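Long-range contacts in bottromycin amidohydrolase (Streptomyces purpureus, PDB 6I5S), which is a zinc-binding amidohydrolase that probably hydrolyses a thiazoline-containing intermediate and serves as gatekeeper of bottromycin biosynthesis: residues 31-40 / 423-433; 58-66 / 396-404. All coordinates share one frame; numbering follows the deposited sequence.

Contact 1 (31-40 / 423-433); sequences LADRPRTHVF and LVDGVFLDGED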
loop_
_atom_site.group_PDB
_atom_site.type_symbol
_atom_site.label_atom_id
_atom_site.label_comp_id
_atom_site.label_asym_id
_atom_site.label_seq_id
_atom_site.Cartn_x
_atom_site.Cartn_y
_atom_site.Cartn_z
ATOM N N LEU A 31 -2.944 -3.876 23.017
ATOM C CA LEU A 31 -3.513 -2.623 22.544
ATOM C C LEU A 31 -4.986 -2.753 22.188
ATOM O O LEU A 31 -5.720 -1.761 22.284
ATOM C CB LEU A 31 -2.686 -2.094 21.339
ATOM C CG LEU A 31 -1.278 -1.654 21.763
ATOM C CD1 LEU A 31 -0.385 -1.525 20.511
ATOM C CD2 LEU A 31 -1.271 -0.330 22.548
ATOM N N ALA A 32 -5.462 -3.968 21.814
ATOM C CA ALA A 32 -6.847 -4.118 21.395
ATOM C C ALA A 32 -7.797 -4.069 22.583
ATOM O O ALA A 32 -9.016 -3.992 22.391
ATOM C CB ALA A 32 -6.994 -5.406 20.600
ATOM N N ASP A 33 -7.265 -4.101 23.790
ATOM C CA ASP A 33 -8.061 -3.937 25.003
ATOM C C ASP A 33 -8.268 -2.480 25.354
ATOM O O ASP A 33 -8.824 -2.171 26.418
ATOM C CB ASP A 33 -7.397 -4.669 26.179
ATOM C CG ASP A 33 -7.612 -6.155 26.166
ATOM O OD1 ASP A 33 -8.612 -6.622 25.587
ATOM O OD2 ASP A 33 -6.775 -6.861 26.765
ATOM N N ARG A 34 -7.850 -1.576 24.523
ATOM C CA ARG A 34 -7.904 -0.175 24.916
ATOM C C ARG A 34 -9.288 0.396 24.644
ATOM O O ARG A 34 -10.085 -0.212 23.906
ATOM C CB ARG A 34 -6.863 0.612 24.156
ATOM C CG ARG A 34 -5.465 0.371 24.648
ATOM C CD ARG A 34 -4.699 1.564 24.381
ATOM N NE ARG A 34 -3.373 1.498 24.961
ATOM C CZ ARG A 34 -2.384 2.271 24.536
ATOM N NH1 ARG A 34 -2.612 3.177 23.613
ATOM N NH2 ARG A 34 -1.187 2.175 25.057
ATOM N N PRO A 35 -9.593 1.570 25.209
ATOM C CA PRO A 35 -10.889 2.210 24.942
ATOM C C PRO A 35 -11.049 2.524 23.461
ATOM O O PRO A 35 -10.083 2.905 22.778
ATOM C CB PRO A 35 -10.826 3.496 25.787
ATOM C CG PRO A 35 -9.821 3.231 26.807
ATOM C CD PRO A 35 -8.802 2.340 26.202
ATOM N N ARG A 36 -12.282 2.381 22.955
ATOM C CA ARG A 36 -12.568 2.752 21.562
ATOM C C ARG A 36 -13.567 3.894 21.494
ATOM O O ARG A 36 -14.193 4.120 20.450
ATOM C CB ARG A 36 -13.060 1.553 20.755
ATOM C CG ARG A 36 -11.955 0.503 20.596
ATOM C CD ARG A 36 -12.461 -0.784 19.981
ATOM N NE ARG A 36 -11.447 -1.834 20.124
ATOM C CZ ARG A 36 -10.605 -2.258 19.186
ATOM N NH1 ARG A 36 -10.572 -1.711 17.974
ATOM N NH2 ARG A 36 -9.719 -3.199 19.518
ATOM N N THR A 37 -13.689 4.624 22.599
ATOM C CA THR A 37 -14.590 5.756 22.713
ATOM C C THR A 37 -13.781 6.936 23.191
ATOM O O THR A 37 -13.035 6.814 24.161
ATOM C CB THR A 37 -15.751 5.434 23.682
ATOM O OG1 THR A 37 -16.611 4.457 23.054
ATOM C CG2 THR A 37 -16.544 6.728 24.023
ATOM N N HIS A 38 -13.897 8.061 22.495
ATOM C CA HIS A 38 -13.022 9.206 22.731
ATOM C C HIS A 38 -13.761 10.488 22.421
ATOM O O HIS A 38 -14.704 10.502 21.640
ATOM C CB HIS A 38 -11.782 9.185 21.829
ATOM C CG HIS A 38 -10.991 7.920 21.906
ATOM N ND1 HIS A 38 -10.033 7.704 22.877
ATOM C CD2 HIS A 38 -11.058 6.784 21.178
ATOM C CE1 HIS A 38 -9.516 6.497 22.711
ATOM N NE2 HIS A 38 -10.120 5.920 21.689
ATOM N N VAL A 39 -13.244 11.578 22.960
ATOM C CA VAL A 39 -13.511 12.918 22.458
ATOM C C VAL A 39 -12.159 13.577 22.223
ATOM O O VAL A 39 -11.336 13.649 23.142
ATOM C CB VAL A 39 -14.356 13.745 23.429
ATOM C CG1 VAL A 39 -14.572 15.159 22.866
ATOM C CG2 VAL A 39 -15.663 13.072 23.669
ATOM N N PHE A 40 -11.909 14.022 20.994
ATOM C CA PHE A 40 -10.704 14.786 20.656
ATOM C C PHE A 40 -11.146 16.227 20.424
ATOM O O PHE A 40 -11.980 16.486 19.551
ATOM C CB PHE A 40 -10.007 14.234 19.399
ATOM C CG PHE A 40 -9.570 12.800 19.509
ATOM C CD1 PHE A 40 -8.340 12.476 20.017
ATOM C CD2 PHE A 40 -10.408 11.774 19.129
ATOM C CE1 PHE A 40 -7.959 11.175 20.147
ATOM C CE2 PHE A 40 -10.024 10.486 19.232
ATOM C CZ PHE A 40 -8.804 10.176 19.748
ATOM N N LEU A 423 -5.375 6.612 15.077
ATOM C CA LEU A 423 -6.608 5.975 15.540
ATOM C C LEU A 423 -6.960 4.823 14.618
ATOM O O LEU A 423 -7.165 5.032 13.413
ATOM C CB LEU A 423 -7.736 6.991 15.533
ATOM C CG LEU A 423 -9.049 6.658 16.218
ATOM C CD1 LEU A 423 -8.868 6.445 17.710
ATOM C CD2 LEU A 423 -9.998 7.805 15.979
ATOM N N VAL A 424 -7.059 3.610 15.177
ATOM C CA VAL A 424 -7.256 2.399 14.389
ATOM C C VAL A 424 -8.488 1.724 14.937
ATOM O O VAL A 424 -8.431 1.176 16.051
ATOM C CB VAL A 424 -6.069 1.433 14.467
ATOM C CG1 VAL A 424 -6.279 0.273 13.493
ATOM C CG2 VAL A 424 -4.779 2.102 14.284
ATOM N N ASP A 425 -9.581 1.746 14.177
ATOM C CA ASP A 425 -10.868 1.154 14.640
ATOM C C ASP A 425 -11.139 1.621 16.069
ATOM O O ASP A 425 -11.559 0.839 16.938
ATOM C CB ASP A 425 -10.840 -0.383 14.546
ATOM C CG ASP A 425 -12.203 -1.023 14.703
ATOM O OD1 ASP A 425 -13.240 -0.327 14.553
ATOM O OD2 ASP A 425 -12.255 -2.264 14.960
ATOM N N GLY A 426 -10.886 2.906 16.326
ATOM C CA GLY A 426 -11.158 3.506 17.653
ATOM C C GLY A 426 -10.076 3.427 18.708
ATOM O O GLY A 426 -10.189 4.115 19.745
ATOM N N VAL A 427 -9.050 2.604 18.532
ATOM C CA VAL A 427 -7.954 2.571 19.502
ATOM C C VAL A 427 -6.988 3.695 19.154
ATOM O O VAL A 427 -6.497 3.769 18.022
ATOM C CB VAL A 427 -7.228 1.219 19.484
ATOM C CG1 VAL A 427 -5.974 1.269 20.319
ATOM C CG2 VAL A 427 -8.155 0.094 19.917
ATOM N N PHE A 428 -6.676 4.527 20.122
ATOM C CA PHE A 428 -5.780 5.662 19.882
ATOM C C PHE A 428 -4.366 5.287 20.287
ATOM O O PHE A 428 -4.070 5.147 21.475
ATOM C CB PHE A 428 -6.213 6.905 20.651
ATOM C CG PHE A 428 -5.396 8.152 20.301
ATOM C CD1 PHE A 428 -5.486 8.713 19.035
ATOM C CD2 PHE A 428 -4.562 8.779 21.242
ATOM C CE1 PHE A 428 -4.755 9.840 18.692
ATOM C CE2 PHE A 428 -3.831 9.915 20.900
ATOM C CZ PHE A 428 -3.937 10.463 19.640
ATOM N N LEU A 429 -3.489 5.190 19.308
ATOM C CA LEU A 429 -2.056 5.000 19.522
ATOM C C LEU A 429 -1.418 6.379 19.557
ATOM O O LEU A 429 -1.325 7.033 18.507
ATOM C CB LEU A 429 -1.433 4.172 18.412
ATOM C CG LEU A 429 -2.140 2.816 18.073
ATOM C CD1 LEU A 429 -1.569 2.166 16.858
ATOM C CD2 LEU A 429 -2.054 1.905 19.314
ATOM N N ASP A 430 -0.949 6.812 20.731
ATOM C CA ASP A 430 -0.301 8.107 20.815
ATOM C C ASP A 430 1.162 8.010 20.379
ATOM O O ASP A 430 1.658 6.964 19.984
ATOM C CB ASP A 430 -0.450 8.733 22.220
ATOM C CG ASP A 430 0.301 8.013 23.307
ATOM O OD1 ASP A 430 1.261 7.287 23.046
ATOM O OD2 ASP A 430 -0.083 8.172 24.498
ATOM N N GLY A 431 1.863 9.140 20.422
ATOM C CA GLY A 431 3.206 9.175 19.874
ATOM C C GLY A 431 4.152 8.252 20.605
ATOM O O GLY A 431 5.030 7.656 20.005
ATOM N N GLU A 432 3.973 8.103 21.920
ATOM C CA GLU A 432 4.831 7.187 22.645
ATOM C C GLU A 432 4.492 5.755 22.313
ATOM O O GLU A 432 5.388 4.918 22.240
ATOM C CB GLU A 432 4.734 7.439 24.168
ATOM C CG GLU A 432 5.300 8.813 24.581
ATOM C CD GLU A 432 5.531 8.964 26.086
ATOM O OE1 GLU A 432 5.051 8.107 26.853
ATOM O OE2 GLU A 432 6.197 9.941 26.499
ATOM N N ASP A 433 3.204 5.448 22.117
ATOM C CA ASP A 433 2.806 4.126 21.617
ATOM C C ASP A 433 3.445 3.840 20.266
ATOM O O ASP A 433 3.900 2.725 20.009
ATOM C CB ASP A 433 1.300 4.042 21.437
ATOM C CG ASP A 433 0.524 4.106 22.760
ATOM O OD1 ASP A 433 1.030 3.605 23.811
ATOM O OD2 ASP A 433 -0.597 4.663 22.727
HETATM O O HOH W 1 -7.587 4.010 22.815
HETATM O O HOH W 2 -7.929 -1.494 16.591
#
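Arg34 faces Asp433, and Arg36 faces the type I' turn of a beta-hairpin (424-427), where 31-40 runs over that hairpin. Both belong to the small beta domain that, as in other amidohydrolases, is built from the two chain ends beside the metal-binding barrel. The charged contacts come first. Arg34 holds Asp433 end-on, NH1 to OD2 at 2.7 Å and NH2 to OD1 at 2.9 Å, both nearly straight; the oxygens lie at the guanidinium edge, yet the planes differ by 51°, and the nitrogens arrive from above the carboxylate. On the other face of that carboxylate, OD2 also accepts from Asp430 N, within the capping box that starts helix 431-444. Arg36, extended from CG to NE, donates from NH1 to Asp425 O (2.9 Å), while Val427 CG2 sits over the centre of its guanidinium and a water joins NH1 to Val424 O. The carboxylate of Asp425 is 3.5 Å from NH1 at OD2; its stronger partner is Arg133. Among the apolar contacts, Phe40 CE1 lies above Phe428, shifted toward the rim and 3.7 Å from CD1, with the rings 56° apart, and Leu31 crosses Leu429 at about a right angle. Gly426 O takes two approaches: Arg36 CA-H, and His38 NE2, 2.7 Å from this oxygen and nearly on the C=O axis, though its N-H is bent at 135° and weakly shared with Pro35 O.

Contact 2 (58-66 / 396-404); sequences DLEVADGVV and AAGRADLVF
Phe404 meets Leu59 obliquely, with its CZ 4.2 Å from Leu59 CD2. The same ring packs edge-to-face with both Trp84 and Phe428. The other flat group, the Arg399 guanidinium, carries the Asp401 carboxylate at its edge: NE donates to OD2 at 2.6 Å on the syn side. The arginine chain reaches that position by staying extended at first, CG anti to the backbone N (chi1 -176°), and then bending at chi3. Where the backbones meet, Val65 and Arg399 form a single antiparallel bridge as a non-hydrogen-bonded pair, flanked by two bonds. Val66 N reaches Gly398 O at 2.8 Å, nearly straight, whereas Ala400 N comes to Gly64 O at 2.9 Å from above the carbonyl plane. A water bridges the two segments, accepting from Gly398 N and donating to Val66 O, and extends this pairing. Ala400, at the centre of an inverse gamma turn, sets its CB 3.7 Å from Val61 CG1, and Val66 CG2 closes on the same methyl from a second strand. Further along, Leu59 and Leu402 reach toward each other tip to tip, CD2 to CD1 at 3.6 Å. The contact thus fastens the hairpin 57-62/65-71 of the three-stranded antiparallel sheet to the loop leading into strand 402-405, with Leu423 of strand 421-424 packing on Val61, Ala400 and Leu402, and Val86 of strand 84-95 touching Leu402 and Phe404.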
loop_
_atom_site.group_PDB
_atom_site.type_symbol
_atom_site.label_atom_id
_atom_site.label_comp_id
_atom_site.label_asym_id
_atom_site.label_seq_id
_atom_site.Cartn_x
_atom_site.Cartn_y
_atom_site.Cartn_z
ATOM N N ASP A 58 -14.852 19.474 17.784
ATOM C CA ASP A 58 -14.586 18.385 18.707
ATOM C C ASP A 58 -15.127 17.099 18.119
ATOM O O ASP A 58 -16.311 17.007 17.762
ATOM C CB ASP A 58 -15.230 18.668 20.065
ATOM C CG ASP A 58 -14.722 19.938 20.737
ATOM O OD1 ASP A 58 -13.594 20.418 20.481
ATOM O OD2 ASP A 58 -15.467 20.457 21.593
ATOM N N LEU A 59 -14.261 16.103 18.035
ATOM C CA LEU A 59 -14.548 14.838 17.383
ATOM C C LEU A 59 -14.979 13.806 18.421
ATOM O O LEU A 59 -14.218 13.505 19.345
ATOM C CB LEU A 59 -13.287 14.363 16.656
ATOM C CG LEU A 59 -13.322 12.914 16.170
ATOM C CD1 LEU A 59 -14.450 12.714 15.142
ATOM C CD2 LEU A 59 -11.988 12.521 15.580
ATOM N N GLU A 60 -16.173 13.246 18.249
ATOM C CA GLU A 60 -16.680 12.193 19.119
ATOM C C GLU A 60 -16.558 10.847 18.423
ATOM O O GLU A 60 -17.078 10.660 17.308
ATOM C CB GLU A 60 -18.131 12.456 19.495
ATOM C CG GLU A 60 -18.684 11.366 20.375
ATOM C CD GLU A 60 -20.137 11.532 20.695
ATOM O OE1 GLU A 60 -20.711 12.602 20.393
ATOM O OE2 GLU A 60 -20.694 10.566 21.254
ATOM N N VAL A 61 -15.832 9.926 19.057
ATOM C CA VAL A 61 -15.705 8.535 18.607
ATOM C C VAL A 61 -16.427 7.656 19.617
ATOM O O VAL A 61 -16.192 7.769 20.825
ATOM C CB VAL A 61 -14.228 8.131 18.482
ATOM C CG1 VAL A 61 -14.093 6.678 18.103
ATOM C CG2 VAL A 61 -13.521 8.993 17.431
ATOM N N ALA A 62 -17.297 6.786 19.125
ATOM C CA ALA A 62 -18.108 5.917 19.968
ATOM C C ALA A 62 -17.931 4.491 19.470
ATOM O O ALA A 62 -18.342 4.168 18.356
ATOM C CB ALA A 62 -19.567 6.340 19.919
ATOM N N ASP A 63 -17.322 3.636 20.301
ATOM C CA ASP A 63 -17.122 2.224 19.956
ATOM C C ASP A 63 -16.493 2.083 18.580
ATOM O O ASP A 63 -16.901 1.252 17.768
ATOM C CB ASP A 63 -18.443 1.436 20.001
ATOM C CG ASP A 63 -18.217 -0.064 20.066
ATOM O OD1 ASP A 63 -17.162 -0.476 20.594
ATOM O OD2 ASP A 63 -19.079 -0.824 19.602
ATOM N N GLY A 64 -15.473 2.909 18.314
ATOM C CA GLY A 64 -14.717 2.806 17.098
ATOM C C GLY A 64 -15.398 3.345 15.851
ATOM O O GLY A 64 -14.994 3.005 14.745
ATOM N N VAL A 65 -16.443 4.144 15.995
ATOM C CA VAL A 65 -17.130 4.740 14.858
ATOM C C VAL A 65 -17.134 6.244 15.054
ATOM O O VAL A 65 -17.314 6.723 16.176
ATOM C CB VAL A 65 -18.583 4.205 14.734
ATOM C CG1 VAL A 65 -19.361 4.985 13.710
ATOM C CG2 VAL A 65 -18.581 2.704 14.429
ATOM N N VAL A 66 -16.951 6.992 13.965
ATOM C CA VAL A 66 -17.059 8.441 14.043
ATOM C C VAL A 66 -18.517 8.804 14.338
ATOM O O VAL A 66 -19.407 8.623 13.506
ATOM C CB VAL A 66 -16.552 9.096 12.759
ATOM C CG1 VAL A 66 -16.795 10.587 12.752
ATOM C CG2 VAL A 66 -15.080 8.806 12.601
ATOM N N ALA A 396 -13.601 9.915 6.238
ATOM C CA ALA A 396 -13.449 10.300 7.640
ATOM C C ALA A 396 -14.717 10.025 8.431
ATOM O O ALA A 396 -14.950 10.660 9.468
ATOM C CB ALA A 396 -13.064 11.782 7.751
ATOM N N ALA A 397 -15.570 9.116 7.943
ATOM C CA ALA A 397 -16.743 8.686 8.708
ATOM C C ALA A 397 -16.755 7.168 8.818
ATOM O O ALA A 397 -15.807 6.495 8.400
ATOM C CB ALA A 397 -18.051 9.168 8.075
ATOM N N GLY A 398 -17.823 6.616 9.381
ATOM C CA GLY A 398 -17.833 5.190 9.633
ATOM C C GLY A 398 -16.731 4.827 10.601
ATOM O O GLY A 398 -16.571 5.450 11.657
ATOM N N ARG A 399 -15.924 3.840 10.234
ATOM C CA ARG A 399 -14.905 3.346 11.139
ATOM C C ARG A 399 -13.913 4.459 11.450
ATOM O O ARG A 399 -13.481 5.219 10.588
ATOM C CB ARG A 399 -14.179 2.128 10.552
ATOM C CG ARG A 399 -13.150 1.489 11.511
ATOM C CD ARG A 399 -12.640 0.111 11.091
ATOM N NE ARG A 399 -12.060 0.098 9.744
ATOM C CZ ARG A 399 -12.513 -0.626 8.727
ATOM N NH1 ARG A 399 -13.548 -1.427 8.884
ATOM N NH2 ARG A 399 -11.918 -0.553 7.547
ATOM N N ALA A 400 -13.541 4.556 12.710
ATOM C CA ALA A 400 -12.664 5.624 13.170
ATOM C C ALA A 400 -11.226 5.196 12.925
ATOM O O ALA A 400 -10.506 4.730 13.815
ATOM C CB ALA A 400 -12.940 5.929 14.632
ATOM N N ASP A 401 -10.832 5.324 11.667
ATOM C CA ASP A 401 -9.476 5.138 11.190
ATOM C C ASP A 401 -8.973 6.523 10.750
ATOM O O ASP A 401 -9.338 7.010 9.675
ATOM C CB ASP A 401 -9.440 4.188 9.995
ATOM C CG ASP A 401 -9.873 2.762 10.301
ATOM O OD1 ASP A 401 -9.698 2.238 11.432
ATOM O OD2 ASP A 401 -10.407 2.124 9.347
ATOM N N LEU A 402 -8.099 7.131 11.535
ATOM C CA LEU A 402 -7.708 8.522 11.327
ATOM C C LEU A 402 -6.262 8.711 11.733
ATOM O O LEU A 402 -5.769 7.989 12.595
ATOM C CB LEU A 402 -8.582 9.446 12.167
ATOM C CG LEU A 402 -10.087 9.453 11.895
ATOM C CD1 LEU A 402 -10.825 10.274 12.969
ATOM C CD2 LEU A 402 -10.306 10.036 10.482
ATOM N N VAL A 403 -5.598 9.717 11.156
ATOM C CA VAL A 403 -4.216 10.033 11.500
ATOM C C VAL A 403 -4.157 11.447 12.065
ATOM O O VAL A 403 -4.757 12.369 11.512
ATOM C CB VAL A 403 -3.292 9.913 10.286
ATOM C CG1 VAL A 403 -1.849 9.938 10.713
ATOM C CG2 VAL A 403 -3.599 8.607 9.511
ATOM N N PHE A 404 -3.447 11.609 13.168
ATOM C CA PHE A 404 -3.430 12.839 13.954
ATOM C C PHE A 404 -2.043 13.482 13.928
ATOM O O PHE A 404 -1.038 12.785 14.077
ATOM C CB PHE A 404 -3.764 12.541 15.402
ATOM C CG PHE A 404 -5.200 12.245 15.658
ATOM C CD1 PHE A 404 -5.959 13.122 16.403
ATOM C CD2 PHE A 404 -5.802 11.088 15.184
ATOM C CE1 PHE A 404 -7.293 12.856 16.690
ATOM C CE2 PHE A 404 -7.116 10.826 15.468
ATOM C CZ PHE A 404 -7.873 11.715 16.209
HETATM O O HOH W 3 -19.764 7.771 11.005
#

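Both contacts join the same two sheets: the three-stranded one, through neighbouring strands 38-41 and 57-62, and the mixed one, through neighbouring strands 402-405 and 421-424. Both lie far out, their centres about 22 and 21 Å from the chain's centre, each with a buried apolar side; Arg34 and Pro35 rim contact 1, Val65 and Ala397 contact 2. Contact 1 buries more, 597 against 369 Å². Backbone bonds probably stitch them together, Phe40 O to Leu59 N and Arg36 O to Gly64 N. Contact 1 relies on arginine, histidine and carboxylate side chains near a turn and a helix start, whereas contact 2 pairs backbone with backbone and packs leucine, valine and alanine side chains, with Phe404 at one end. Buried Phe40, Leu59, Leu423 and Phe404 form the shared apolar interior.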